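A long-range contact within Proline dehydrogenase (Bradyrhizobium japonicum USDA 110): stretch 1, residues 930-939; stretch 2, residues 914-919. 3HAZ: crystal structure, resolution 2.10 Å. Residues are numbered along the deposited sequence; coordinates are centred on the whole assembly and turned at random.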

# COMPACT_ATOMS: atom_id res chain seq x y z
N ALA A 930 3.79 40.30 -7.27
CA ALA A 930 3.50 41.15 -8.42
C ALA A 930 4.74 41.34 -9.29
O ALA A 930 4.66 41.33 -10.52
CB ALA A 930 2.96 42.50 -7.98
N ILE A 931 5.90 41.50 -8.66
CA ILE A 931 7.15 41.60 -9.40
C ILE A 931 7.45 40.32 -10.19
O ILE A 931 7.79 40.39 -11.38
CB ILE A 931 8.32 41.96 -8.47
CG1 ILE A 931 8.13 43.38 -7.92
CG2 ILE A 931 9.64 41.84 -9.23
CD1 ILE A 931 9.07 43.75 -6.80
N ILE A 932 7.32 39.17 -9.54
CA ILE A 932 7.56 37.88 -10.20
C ILE A 932 6.64 37.70 -11.40
O ILE A 932 7.08 37.28 -12.47
CB ILE A 932 7.37 36.71 -9.22
CG1 ILE A 932 8.46 36.72 -8.14
CG2 ILE A 932 7.38 35.36 -9.96
CD1 ILE A 932 8.16 35.77 -6.98
N ASP A 933 5.36 38.01 -11.22
CA ASP A 933 4.37 37.89 -12.28
C ASP A 933 4.78 38.70 -13.51
O ASP A 933 4.60 38.26 -14.65
CB ASP A 933 3.00 38.39 -11.80
CG ASP A 933 1.96 38.42 -12.91
OD1 ASP A 933 1.44 37.34 -13.26
OD2 ASP A 933 1.67 39.53 -13.44
N ARG A 934 5.33 39.88 -13.25
CA ARG A 934 5.61 40.85 -14.30
C ARG A 934 6.86 40.55 -15.13
O ARG A 934 6.86 40.70 -16.35
CB ARG A 934 5.71 42.24 -13.69
CG ARG A 934 6.21 43.30 -14.64
CD ARG A 934 5.28 43.47 -15.83
NE ARG A 934 5.65 44.64 -16.62
CZ ARG A 934 5.15 45.86 -16.43
NH1 ARG A 934 5.55 46.86 -17.20
NH2 ARG A 934 4.26 46.06 -15.47
N VAL A 935 7.93 40.12 -14.46
CA VAL A 935 9.23 39.95 -15.12
C VAL A 935 9.44 38.54 -15.68
O VAL A 935 8.82 37.58 -15.22
CB VAL A 935 10.38 40.32 -14.16
CG1 VAL A 935 10.19 41.72 -13.62
CG2 VAL A 935 10.48 39.31 -13.03
N GLN A 936 10.32 38.43 -16.67
CA GLN A 936 10.58 37.15 -17.32
C GLN A 936 11.97 36.60 -17.01
O GLN A 936 12.40 35.59 -17.57
CB GLN A 936 10.39 37.28 -18.84
CG GLN A 936 8.97 37.03 -19.31
CD GLN A 936 8.87 36.94 -20.83
OE1 GLN A 936 8.94 37.95 -21.53
NE2 GLN A 936 8.71 35.73 -21.35
N VAL A 937 12.67 37.28 -16.11
CA VAL A 937 14.02 36.92 -15.70
C VAL A 937 14.16 35.44 -15.32
O VAL A 937 13.25 34.86 -14.74
CB VAL A 937 14.43 37.79 -14.49
CG1 VAL A 937 15.84 37.49 -14.06
CG2 VAL A 937 14.28 39.26 -14.87
N GLY A 938 15.31 34.84 -15.64
CA GLY A 938 15.52 33.42 -15.40
C GLY A 938 15.62 33.01 -13.94
O GLY A 938 15.11 31.96 -13.54
N ASN A 939 16.28 33.83 -13.13
CA ASN A 939 16.51 33.50 -11.73
C ASN A 939 16.14 34.69 -10.84
O ASN A 939 16.75 35.76 -10.94
CB ASN A 939 17.96 33.08 -11.49
CG ASN A 939 18.27 31.69 -12.03
OD1 ASN A 939 18.54 31.51 -13.22
ND2 ASN A 939 18.24 30.69 -11.15
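Stretch 2 914-919: YGLTLG

Stretch 2 runs alongside the C-terminal end of stretch 1 in the same direction, with Gly915, Leu916 and Thr917 lying beside Val937, Gly938 and Asn939 in turn; the CA atoms of Val937 and Gly915 come within 4.1 Å. Stretch 2 starts extended at Tyr914, bends through Gly915 (phi/psi -170/59) and Leu916 (-96/-76), and enters a strand at Thr917. Stretch 1 leaves its helix after Arg934, passes through a loop, and is extended at Asn939 (-132/116), which forms a parallel bridge with Thr917 (CA to CA 4.7 Å).

Leu918 contributes the most buried surface. Its CA-to-CB bond points sideways, and with chi1 t and chi2 p its CD2 reaches back to the helix and its exit, 3.8 Å from Ile931 CG2 and 3.9 Å from Val935 CG2; both of these residues direct CB toward stretch 2. The Leu918 CB lies 4.0 Å from Val937 CG1, so the leucine spans an apolar patch built from the last helical turn and the loop beyond it.

Val937, chi1 t, is next in covered area. Its CG1 packs tightly on the backbone of stretch 2, 3.1 Å from Leu916 O and 3.5 Å from Thr917 C, while its CA makes a CA-H...O contact with Gly915 O at 3.6 Å.

Asn939 is held through its main chain: its N donates to Leu916 O (2.9 Å), and its O accepts from Leu918 N (2.9 Å), so the asparagine bonds to the residues flanking its bridge partner. Asn939 O also receives a CA-H...O contact from Thr917 CA at 3.2 Å. The two side chains share one face of the sheet, Asn939 CB lying 4.0 Å from Thr917 CG2. One residue earlier, Gly938 N donates to Gly915 O at 3.0 Å, extending the backbone pairing into the bend. Leu916 turns its CB away, meeting stretch 1 through its backbone.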

# COMPACT_ATOMS: atom_id res chain seq x y z
N TYR A 914 17.74 42.25 -21.37
CA TYR A 914 18.38 41.17 -20.62
C TYR A 914 17.39 40.53 -19.63
O TYR A 914 16.32 41.07 -19.38
CB TYR A 914 19.63 41.68 -19.90
CG TYR A 914 20.76 42.03 -20.85
CD1 TYR A 914 21.59 41.04 -21.35
CD2 TYR A 914 20.98 43.34 -21.26
CE1 TYR A 914 22.63 41.34 -22.22
CE2 TYR A 914 22.02 43.65 -22.15
CZ TYR A 914 22.83 42.64 -22.62
OH TYR A 914 23.87 42.92 -23.49
N GLY A 915 17.74 39.37 -19.09
CA GLY A 915 16.87 38.69 -18.14
C GLY A 915 17.52 37.51 -17.45
O GLY A 915 17.04 36.38 -17.55
N LEU A 916 18.62 37.77 -16.76
CA LEU A 916 19.37 36.71 -16.10
C LEU A 916 18.97 36.56 -14.62
O LEU A 916 18.26 35.63 -14.26
CB LEU A 916 20.87 36.93 -16.25
CG LEU A 916 21.77 35.76 -15.84
CD1 LEU A 916 21.32 34.46 -16.50
CD2 LEU A 916 23.21 36.07 -16.22
N THR A 917 19.43 37.47 -13.77
CA THR A 917 19.02 37.44 -12.36
C THR A 917 18.29 38.72 -11.93
O THR A 917 18.52 39.80 -12.47
CB THR A 917 20.20 37.20 -11.39
OG1 THR A 917 21.20 38.22 -11.57
CG2 THR A 917 20.83 35.84 -11.62
N LEU A 918 17.40 38.56 -10.95
CA LEU A 918 16.72 39.68 -10.34
C LEU A 918 16.62 39.46 -8.83
O LEU A 918 16.23 38.39 -8.38
CB LEU A 918 15.32 39.86 -10.92
CG LEU A 918 14.47 40.86 -10.15
CD1 LEU A 918 14.95 42.29 -10.41
CD2 LEU A 918 13.00 40.72 -10.47
N GLY A 919 16.98 40.48 -8.06
CA GLY A 919 16.84 40.43 -6.61
C GLY A 919 15.63 41.22 -6.15
O GLY A 919 15.36 42.30 -6.67